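Local coordinates for protein glutamate receptor 1 (Adineta vaga, PDB 4IO2) that binds the neurotransmitter glutamate in its extracellular ligand-binding domain, part of a receptor that probably works as a ligand-gated ion channel, at residues A[15-20]-A[160-165]; A[65-70]-A[83-88]; A[182-187]-A[195-200]. All coordinates share one frame; numbering follows the deposited sequence. Where two conformers were deposited one is given.

Interaction 1: residues A[15-20]-A[160-165]; sequences IESVPF and KSRQEM
Arg-162 NH2 is a shared atom: it is hydrogen-bonded to Tyr-67 OH, forms a long, weak ion pair with Asp-85 OD2, and has Ser-17 OG 3.1 Å away, at too poor an angle for a hydrogen bond. It sits in the glutamate pocket, where the two lobes of the clamshell-shaped glutamate receptor ligand-binding domain face one another. Ser-17 OG lies 3.0 Å above one face of the guanidinium, offset toward its rim, and is hydrogen-bonded to Asp-85 OD2. The neighbouring nitrogen, Arg-162 NH1, approaches the backbone at Glu-16 O obliquely, at 3.2 Å. Reach makes this possible: the arginine chain runs extended from CG to NE (chi2 -174°, chi3 -177°), carrying its head across from the first turn of a helix to a loop whose nearest CA, that of Ser-17, is 8.7 Å from its own. Arg-136 stands close by, and both arginines line the pocket of the acidic ligand. With a leucine at Arg-162, Tyr-67 OH would probably lose its guanidinium partner and Ser-17 OG the flat group it lies against. The root of the arginine is steadied by an N-cap, in which Ser-161 OG accepts from Glu-164 N at 3.0 Å.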
loop_
_atom_site.group_PDB
_atom_site.type_symbol
_atom_site.label_atom_id
_atom_site.label_comp_id
_atom_site.label_asym_id
_atom_site.label_seq_id
_atom_site.Cartn_x
_atom_site.Cartn_y
_atom_site.Cartn_z
ATOM N N ILE A 15 0.625 -16.462 12.872
ATOM C CA ILE A 15 0.685 -15.948 14.247
ATOM C C ILE A 15 -0.721 -15.564 14.704
ATOM O O ILE A 15 -1.489 -14.940 13.981
ATOM C CB ILE A 15 1.691 -14.767 14.329
ATOM C CG1 ILE A 15 1.827 -14.232 15.740
ATOM C CG2 ILE A 15 1.373 -13.623 13.345
ATOM C CD1 ILE A 15 3.009 -13.295 15.945
ATOM N N GLU A 16 -1.078 -15.979 15.908
ATOM C CA GLU A 16 -2.423 -15.756 16.407
ATOM C C GLU A 16 -2.771 -14.264 16.445
ATOM O O GLU A 16 -2.056 -13.466 17.042
ATOM C CB GLU A 16 -2.578 -16.394 17.803
ATOM C CG GLU A 16 -3.992 -16.286 18.375
ATOM C CD GLU A 16 -4.213 -17.015 19.675
ATOM O OE1 GLU A 16 -3.267 -17.654 20.175
ATOM O OE2 GLU A 16 -5.351 -16.945 20.216
ATOM N N SER A 17 -3.930 -13.928 15.884
ATOM C CA SER A 17 -4.437 -12.559 15.876
ATOM C C SER A 17 -5.841 -12.603 15.284
ATOM O O SER A 17 -5.984 -12.752 14.074
ATOM C CB SER A 17 -3.580 -11.659 15.016
ATOM O OG SER A 17 -4.070 -10.347 15.113
ATOM N N VAL A 18 -6.881 -12.509 16.108
ATOM C CA VAL A 18 -8.225 -12.552 15.597
ATOM C C VAL A 18 -8.550 -11.306 14.834
ATOM O O VAL A 18 -8.217 -10.217 15.263
ATOM C CB VAL A 18 -9.298 -12.848 16.693
ATOM C CG1 VAL A 18 -8.966 -14.108 17.436
ATOM C CG2 VAL A 18 -9.471 -11.683 17.720
ATOM N N PRO A 19 -9.245 -11.438 13.675
ATOM C CA PRO A 19 -9.756 -12.602 12.937
ATOM C C PRO A 19 -8.866 -12.988 11.737
ATOM O O PRO A 19 -9.344 -13.637 10.803
ATOM C CB PRO A 19 -11.116 -12.096 12.479
ATOM C CG PRO A 19 -10.756 -10.670 12.029
ATOM C CD PRO A 19 -9.723 -10.192 13.042
ATOM N N PHE A 20 -7.591 -12.591 11.762
ATOM C CA PHE A 20 -6.613 -13.036 10.774
ATOM C C PHE A 20 -6.310 -14.514 10.945
ATOM O O PHE A 20 -6.449 -15.297 9.973
ATOM C CB PHE A 20 -5.335 -12.210 10.879
ATOM C CG PHE A 20 -5.405 -10.856 10.176
ATOM C CD1 PHE A 20 -5.504 -10.800 8.801
ATOM C CD2 PHE A 20 -5.438 -9.678 10.892
ATOM C CE1 PHE A 20 -5.558 -9.563 8.141
ATOM C CE2 PHE A 20 -5.498 -8.432 10.259
ATOM C CZ PHE A 20 -5.562 -8.390 8.884
ATOM N N LYS A 160 3.509 -7.801 26.916
ATOM C CA LYS A 160 3.961 -9.031 26.279
ATOM C C LYS A 160 2.967 -9.621 25.271
ATOM O O LYS A 160 3.290 -10.550 24.535
ATOM C CB LYS A 160 4.245 -10.090 27.337
ATOM C CG LYS A 160 5.343 -9.699 28.303
ATOM C CD LYS A 160 5.625 -10.793 29.331
ATOM C CE LYS A 160 6.829 -10.428 30.209
ATOM N NZ LYS A 160 7.229 -11.515 31.127
ATOM N N SER A 161 1.758 -9.087 25.237
ATOM C CA SER A 161 0.682 -9.694 24.432
ATOM C C SER A 161 -0.508 -8.778 24.327
ATOM O O SER A 161 -0.589 -7.802 25.069
ATOM C CB SER A 161 0.193 -10.975 25.089
ATOM O OG SER A 161 -0.445 -10.659 26.318
ATOM N N ARG A 162 -1.397 -9.056 23.366
ATOM C CA ARG A 162 -2.664 -8.353 23.323
ATOM C C ARG A 162 -3.454 -8.504 24.627
ATOM O O ARG A 162 -4.015 -7.544 25.140
ATOM C CB ARG A 162 -3.486 -8.814 22.128
ATOM C CG ARG A 162 -2.891 -8.370 20.810
ATOM C CD ARG A 162 -3.802 -8.728 19.651
ATOM N NE ARG A 162 -3.211 -8.373 18.362
ATOM C CZ ARG A 162 -2.407 -9.133 17.622
ATOM N NH1 ARG A 162 -2.093 -10.366 17.964
ATOM N NH2 ARG A 162 -1.929 -8.620 16.508
ATOM N N GLN A 163 -3.479 -9.709 25.155
ATOM C CA GLN A 163 -4.205 -9.925 26.395
ATOM C C GLN A 163 -3.693 -9.023 27.518
ATOM O O GLN A 163 -4.498 -8.465 28.260
ATOM C CB GLN A 163 -4.163 -11.388 26.820
ATOM C CG GLN A 163 -5.155 -11.716 27.924
ATOM C CD GLN A 163 -6.592 -11.612 27.465
ATOM O OE1 GLN A 163 -6.994 -12.239 26.484
ATOM N NE2 GLN A 163 -7.374 -10.797 28.157
ATOM N N GLU A 164 -2.380 -8.853 27.650
ATOM C CA GLU A 164 -1.857 -7.955 28.675
ATOM C C GLU A 164 -2.277 -6.505 28.373
ATOM O O GLU A 164 -2.547 -5.735 29.304
ATOM C CB GLU A 164 -0.325 -8.101 28.830
ATOM C CG GLU A 164 0.147 -7.924 30.258
ATOM C CD GLU A 164 1.649 -7.779 30.445
ATOM O OE1 GLU A 164 2.411 -8.059 29.510
ATOM O OE2 GLU A 164 2.062 -7.403 31.569
ATOM N N MET A 165 -2.311 -6.128 27.090
ATOM C CA MET A 165 -2.761 -4.792 26.727
ATOM C C MET A 165 -4.200 -4.605 27.233
ATOM O O MET A 165 -4.498 -3.616 27.888
ATOM C CB MET A 165 -2.625 -4.564 25.224
ATOM C CG MET A 165 -2.992 -3.218 24.707
ATOM S SD MET A 165 -2.652 -3.110 22.948
ATOM C CE MET A 165 -3.774 -4.340 22.244
#

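Interaction 2: residues A[65-70]-A[83-88]; sequences TSYTGL and IGDITV. With GLU (glutamic acid), chain E.
Tyr-67 meets the 83-88 loop and the bound glutamate along its whole length. At its base, CB lies 3.5 Å from the ligand carboxylate oxygen OXT. The ring comes next: one face is laid against the ligand, whose CB sits 3.5 Å above the plane, over the ring centre. At the ring edge, CD2 is met near the ring plane by Ile-86 CG1, 4.2 Å away, while CE2 runs close to the backbone oxygen of Asp-85. At the tip, the hydroxyl OH donates to Asp-85 OD1 over 2.7 Å, reaching the oxygen on its syn side but 32° out of the carboxylate plane; ring and carboxylate stand 78° apart. Asp-85 presents that oxygen because its CG is tucked between the backbone N and the carbonyl carbon (chi1 50°). One turn along the helix, Leu-70 CD2 packs on Ile-86 CD1 at 3.8 Å, the two side chains crossing at about a right angle.

The same loop holds the amino acid end of the ligand, as in other glutamate receptor ligand-binding domains. Asp-85, at the centre of an inverse gamma turn, offers its carbonyl O to the ligand N at 2.8 Å, and Thr-87 OG1 accepts from the same nitrogen at 2.8 Å. Thr-87 N in turn donates to the ligand O, 2.8 Å away and nearly straight. Within this loop two acceptors thus meet the ammonium and one donor the carboxylate, with Arg-92 and Asp-180 among the ligand's further partners; the arrangement would favour a zwitterionic amino acid, while the tyrosine ring adds an apolar wall for its CB.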
loop_
_atom_site.group_PDB
_atom_site.type_symbol
_atom_site.label_atom_id
_atom_site.label_comp_id
_atom_site.label_asym_id
_atom_site.label_seq_id
_atom_site.Cartn_x
_atom_site.Cartn_y
_atom_site.Cartn_z
ATOM N N THR A 65 5.407 -15.746 20.831
ATOM C CA THR A 65 6.161 -15.142 19.724
ATOM C C THR A 65 5.701 -13.721 19.440
ATOM O O THR A 65 4.512 -13.475 19.277
ATOM C CB THR A 65 6.010 -15.986 18.445
ATOM O OG1 THR A 65 6.370 -17.339 18.759
ATOM C CG2 THR A 65 6.898 -15.448 17.337
ATOM N N SER A 66 6.654 -12.802 19.352
ATOM C CA SER A 66 6.366 -11.429 18.993
ATOM C C SER A 66 6.368 -11.312 17.473
ATOM O O SER A 66 6.848 -12.231 16.764
ATOM C CB SER A 66 7.389 -10.475 19.623
ATOM O OG SER A 66 8.639 -10.629 18.988
ATOM N N TYR A 67 5.909 -10.186 16.942
ATOM C CA TYR A 67 5.920 -9.976 15.495
ATOM C C TYR A 67 7.372 -9.898 15.004
ATOM O O TYR A 67 7.718 -10.568 14.007
ATOM C CB TYR A 67 5.049 -8.754 15.136
ATOM C CG TYR A 67 3.602 -9.158 15.095
ATOM C CD1 TYR A 67 2.861 -9.273 16.262
ATOM C CD2 TYR A 67 2.998 -9.484 13.908
ATOM C CE1 TYR A 67 1.529 -9.707 16.238
ATOM C CE2 TYR A 67 1.682 -9.946 13.847
ATOM C CZ TYR A 67 0.955 -10.041 15.030
ATOM O OH TYR A 67 -0.365 -10.469 15.036
ATOM N N THR A 68 8.209 -9.112 15.669
ATOM C CA THR A 68 9.583 -9.075 15.228
ATOM C C THR A 68 10.261 -10.436 15.442
ATOM O O THR A 68 11.088 -10.840 14.609
ATOM C CB THR A 68 10.350 -7.872 15.805
ATOM O OG1 THR A 68 9.790 -6.692 15.236
ATOM C CG2 THR A 68 11.834 -7.943 15.385
ATOM N N GLY A 69 9.847 -11.179 16.473
ATOM C CA GLY A 69 10.336 -12.555 16.679
ATOM C C GLY A 69 10.001 -13.511 15.529
ATOM O O GLY A 69 10.830 -14.347 15.117
ATOM N N LEU A 70 8.797 -13.389 14.987
ATOM C CA LEU A 70 8.383 -14.186 13.833
ATOM C C LEU A 70 9.270 -13.866 12.625
ATOM O O LEU A 70 9.717 -14.791 11.903
ATOM C CB LEU A 70 6.903 -13.920 13.514
ATOM C CG LEU A 70 6.351 -14.668 12.296
ATOM C CD1 LEU A 70 6.396 -16.157 12.473
ATOM C CD2 LEU A 70 4.957 -14.185 12.052
ATOM N N ILE A 83 2.826 -15.379 6.890
ATOM C CA ILE A 83 1.635 -14.660 6.479
ATOM C C ILE A 83 0.840 -14.241 7.684
ATOM O O ILE A 83 0.492 -15.072 8.531
ATOM C CB ILE A 83 0.729 -15.488 5.536
ATOM C CG1 ILE A 83 1.492 -15.989 4.302
ATOM C CG2 ILE A 83 -0.439 -14.632 5.110
ATOM C CD1 ILE A 83 0.657 -16.908 3.398
ATOM N N GLY A 84 0.531 -12.955 7.757
ATOM C CA GLY A 84 -0.269 -12.444 8.836
ATOM C C GLY A 84 -0.401 -10.942 8.749
ATOM O O GLY A 84 -0.145 -10.289 7.720
ATOM N N ASP A 85 -0.843 -10.356 9.858
ATOM C CA ASP A 85 -0.927 -8.897 10.024
ATOM C C ASP A 85 0.446 -8.368 10.423
ATOM O O ASP A 85 0.638 -7.898 11.533
ATOM C CB ASP A 85 -2.007 -8.508 11.051
ATOM C CG ASP A 85 -1.939 -9.256 12.394
ATOM O OD1 ASP A 85 -1.321 -10.316 12.514
ATOM O OD2 ASP A 85 -2.587 -8.761 13.369
ATOM N N ILE A 86 1.398 -8.490 9.479
ATOM C CA ILE A 86 2.801 -8.204 9.722
ATOM C C ILE A 86 3.183 -6.943 8.970
ATOM O O ILE A 86 3.151 -6.890 7.731
ATOM C CB ILE A 86 3.691 -9.369 9.246
ATOM C CG1 ILE A 86 3.274 -10.703 9.883
ATOM C CG2 ILE A 86 5.120 -9.106 9.564
ATOM C CD1 ILE A 86 3.834 -11.927 9.158
ATOM N N THR A 87 3.474 -5.883 9.731
ATOM C CA THR A 87 3.804 -4.609 9.149
ATOM C C THR A 87 5.158 -4.593 8.448
ATOM O O THR A 87 6.164 -5.050 8.986
ATOM C CB THR A 87 3.744 -3.511 10.215
ATOM O OG1 THR A 87 2.462 -3.551 10.853
ATOM C CG2 THR A 87 3.965 -2.103 9.627
ATOM N N VAL A 88 5.196 -4.020 7.249
ATOM C CA VAL A 88 6.442 -3.831 6.489
ATOM C C VAL A 88 7.147 -2.630 7.084
ATOM O O VAL A 88 6.606 -1.515 7.115
ATOM C CB VAL A 88 6.119 -3.607 5.016
ATOM C CG1 VAL A 88 7.420 -3.457 4.238
ATOM C CG2 VAL A 88 5.278 -4.779 4.470
HETATM N N GLU E . 1.277 -5.412 12.651
HETATM C CA GLU E . 2.077 -5.267 13.871
HETATM C C GLU E . 3.528 -5.653 13.599
HETATM O O GLU E . 3.807 -6.263 12.535
HETATM C CB GLU E . 1.541 -6.112 15.030
HETATM C CG GLU E . 0.087 -5.853 15.442
HETATM C CD GLU E . -0.178 -4.511 16.123
HETATM O OE1 GLU E . 0.781 -3.800 16.416
HETATM O OE2 GLU E . -1.365 -4.220 16.427
HETATM O OXT GLU E . 4.401 -5.334 14.440
#

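Interaction 3: residues A[182-187]-A[195-200]; sequences GTAEYV and LTLVGE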
loop_
_atom_site.group_PDB
_atom_site.type_symbol
_atom_site.label_atom_id
_atom_site.label_comp_id
_atom_site.label_asym_id
_atom_site.label_seq_id
_atom_site.Cartn_x
_atom_site.Cartn_y
_atom_site.Cartn_z
ATOM N N GLY A 182 -7.315 -2.448 11.755
ATOM C CA GLY A 182 -8.275 -3.500 11.424
ATOM C C GLY A 182 -8.642 -4.411 12.568
ATOM O O GLY A 182 -9.811 -4.617 12.863
ATOM N N THR A 183 -7.637 -4.922 13.260
ATOM C CA THR A 183 -7.893 -5.734 14.445
ATOM C C THR A 183 -8.419 -4.881 15.636
ATOM O O THR A 183 -9.201 -5.387 16.447
ATOM C CB THR A 183 -6.640 -6.547 14.861
ATOM O OG1 THR A 183 -5.495 -5.667 14.980
ATOM C CG2 THR A 183 -6.374 -7.680 13.848
ATOM N N ALA A 184 -7.997 -3.613 15.747
ATOM C CA ALA A 184 -8.486 -2.749 16.837
ATOM C C ALA A 184 -9.998 -2.559 16.679
ATOM O O ALA A 184 -10.744 -2.638 17.651
ATOM C CB ALA A 184 -7.790 -1.384 16.793
ATOM N N GLU A 185 -10.444 -2.304 15.448
ATOM C CA GLU A 185 -11.881 -2.160 15.194
ATOM C C GLU A 185 -12.580 -3.487 15.504
ATOM O O GLU A 185 -13.640 -3.518 16.124
ATOM C CB GLU A 185 -12.115 -1.827 13.724
ATOM C CG GLU A 185 -11.806 -0.387 13.353
ATOM C CD GLU A 185 -11.887 -0.128 11.833
ATOM O OE1 GLU A 185 -12.072 -1.098 11.024
ATOM O OE2 GLU A 185 -11.792 1.064 11.434
ATOM N N TYR A 186 -12.032 -4.598 15.027
ATOM C CA TYR A 186 -12.682 -5.873 15.253
ATOM C C TYR A 186 -12.880 -6.132 16.746
ATOM O O TYR A 186 -13.973 -6.520 17.181
ATOM C CB TYR A 186 -11.884 -7.007 14.604
ATOM C CG TYR A 186 -12.523 -8.354 14.816
ATOM C CD1 TYR A 186 -13.553 -8.804 13.997
ATOM C CD2 TYR A 186 -12.098 -9.177 15.833
ATOM C CE1 TYR A 186 -14.163 -10.040 14.232
ATOM C CE2 TYR A 186 -12.703 -10.387 16.083
ATOM C CZ TYR A 186 -13.716 -10.820 15.292
ATOM O OH TYR A 186 -14.280 -12.067 15.566
ATOM N N VAL A 187 -11.817 -6.002 17.520
ATOM C CA VAL A 187 -11.851 -6.364 18.924
ATOM C C VAL A 187 -12.760 -5.433 19.715
ATOM O O VAL A 187 -13.542 -5.872 20.561
ATOM C CB VAL A 187 -10.421 -6.412 19.470
ATOM C CG1 VAL A 187 -10.422 -6.415 20.967
ATOM C CG2 VAL A 187 -9.688 -7.652 18.859
ATOM N N LEU A 195 -13.851 -1.026 25.634
ATOM C CA LEU A 195 -12.642 -0.378 25.126
ATOM C C LEU A 195 -13.053 0.341 23.850
ATOM O O LEU A 195 -14.048 -0.033 23.245
ATOM C CB LEU A 195 -11.526 -1.412 24.822
ATOM C CG LEU A 195 -10.989 -2.152 26.037
ATOM C CD1 LEU A 195 -9.860 -3.090 25.656
ATOM C CD2 LEU A 195 -10.492 -1.223 27.140
ATOM N N THR A 196 -12.276 1.332 23.426
ATOM C CA THR A 196 -12.595 2.135 22.245
ATOM C C THR A 196 -11.327 2.732 21.610
ATOM O O THR A 196 -10.229 2.618 22.168
ATOM C CB THR A 196 -13.620 3.248 22.585
ATOM O OG1 THR A 196 -14.208 3.750 21.369
ATOM C CG2 THR A 196 -12.980 4.381 23.398
ATOM N N LEU A 197 -11.497 3.362 20.447
ATOM C CA LEU A 197 -10.409 3.983 19.709
ATOM C C LEU A 197 -10.614 5.474 19.698
ATOM O O LEU A 197 -11.757 5.938 19.759
ATOM C CB LEU A 197 -10.396 3.454 18.263
ATOM C CG LEU A 197 -10.486 1.916 18.147
ATOM C CD1 LEU A 197 -10.492 1.480 16.709
ATOM C CD2 LEU A 197 -9.328 1.275 18.877
ATOM N N VAL A 198 -9.529 6.233 19.609
ATOM C CA VAL A 198 -9.598 7.696 19.580
ATOM C C VAL A 198 -8.497 8.288 18.704
ATOM O O VAL A 198 -7.424 7.703 18.558
ATOM C CB VAL A 198 -9.524 8.303 21.030
ATOM C CG1 VAL A 198 -8.110 8.171 21.631
ATOM C CG2 VAL A 198 -10.029 9.779 21.076
ATOM N N GLY A 199 -8.767 9.461 18.138
ATOM C CA GLY A 199 -7.754 10.198 17.417
ATOM C C GLY A 199 -7.688 9.831 15.946
ATOM O O GLY A 199 -8.324 8.893 15.470
ATOM N N GLU A 200 -6.870 10.574 15.209
ATOM C CA GLU A 200 -6.629 10.245 13.816
ATOM C C GLU A 200 -5.771 9.004 13.715
ATOM O O GLU A 200 -4.992 8.669 14.600
ATOM C CB GLU A 200 -5.920 11.400 13.124
ATOM C CG GLU A 200 -6.699 12.708 13.130
ATOM C CD GLU A 200 -5.874 13.847 12.590
ATOM O OE1 GLU A 200 -4.881 13.561 11.875
ATOM O OE2 GLU A 200 -6.210 15.021 12.887
#
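The flat peptide between Ala-184 and Glu-185 receives the end of Leu-197 on one face: Leu-197 CD1 rests over it, 4.0 Å from Glu-185 N, so the helix backbone itself forms part of the contact surface. Beside it the aliphatic part of the glutamate joins in, Glu-185 CG lying 4.1 Å from Leu-197 CD1, with the two side chains crossing at about a right angle. The remainder is the Ala-184 methyl, whose CB lies 3.7 Å from Leu-197 CD2 and 3.9 Å from CD1, so that both branches of the leucine close on one carbon. Leu-197 has CG anti to its carbonyl carbon (chi1 -48°), which sends the forked end toward the helix. The small alanine lets the backbones draw near, with the CA atoms of Ala-184 and Leu-197 7.6 Å apart. No hydrogen bond crosses, and the buried surface is a modest 126 Å², apolar in character: this is the packing of a helix on a strand within one lobe of the ligand-binding domain. The chain turns a corner at Gly-199, where a CB would press on the preceding carbonyl O at the backbone angles adopted, which suits glycine.

Around this joint, the strand 195-198 pairs antiparallel with strand 103-112, Thr-196 bonding to Met-111 and Val-198 to Ile-109 through their backbones. Leu-197 is flanked by Arg-108 and Leu-110 of that strand and by Thr-188 one turn along the helix. Leu-195, pointing to the same side, packs on Tyr-166, Leu-169 and Leu-170 of helix 162-170, and Val-187 of helix 181-190 touches Tyr-166 as well.

Overall arrangement
Interactions 1 and 2 share one polar network beside the ligand, their centres 11 Å apart: Ser-17 OG lies 2.8 Å from Asp-85 OD2, and Arg-162 NH2 lies 2.8 Å from Tyr-67 OH, both probable hydrogen bonds. The tyrosine and aspartate of interaction 2 thus each have a partner in interaction 1, and Arg-162 itself touches the bound glutamate. Interaction 3 stands farther back, its centre 14 Å from that of interaction 1 and 19 Å from that of interaction 2. Its helix still reaches the network, since Thr-183 CG2 packs 3.7 Å from Ser-17 OG and 4.0 Å from Asp-85 OD2. Ser-17 therefore links the pocket residue Asp-85 to Thr-183 on the helix of interaction 3.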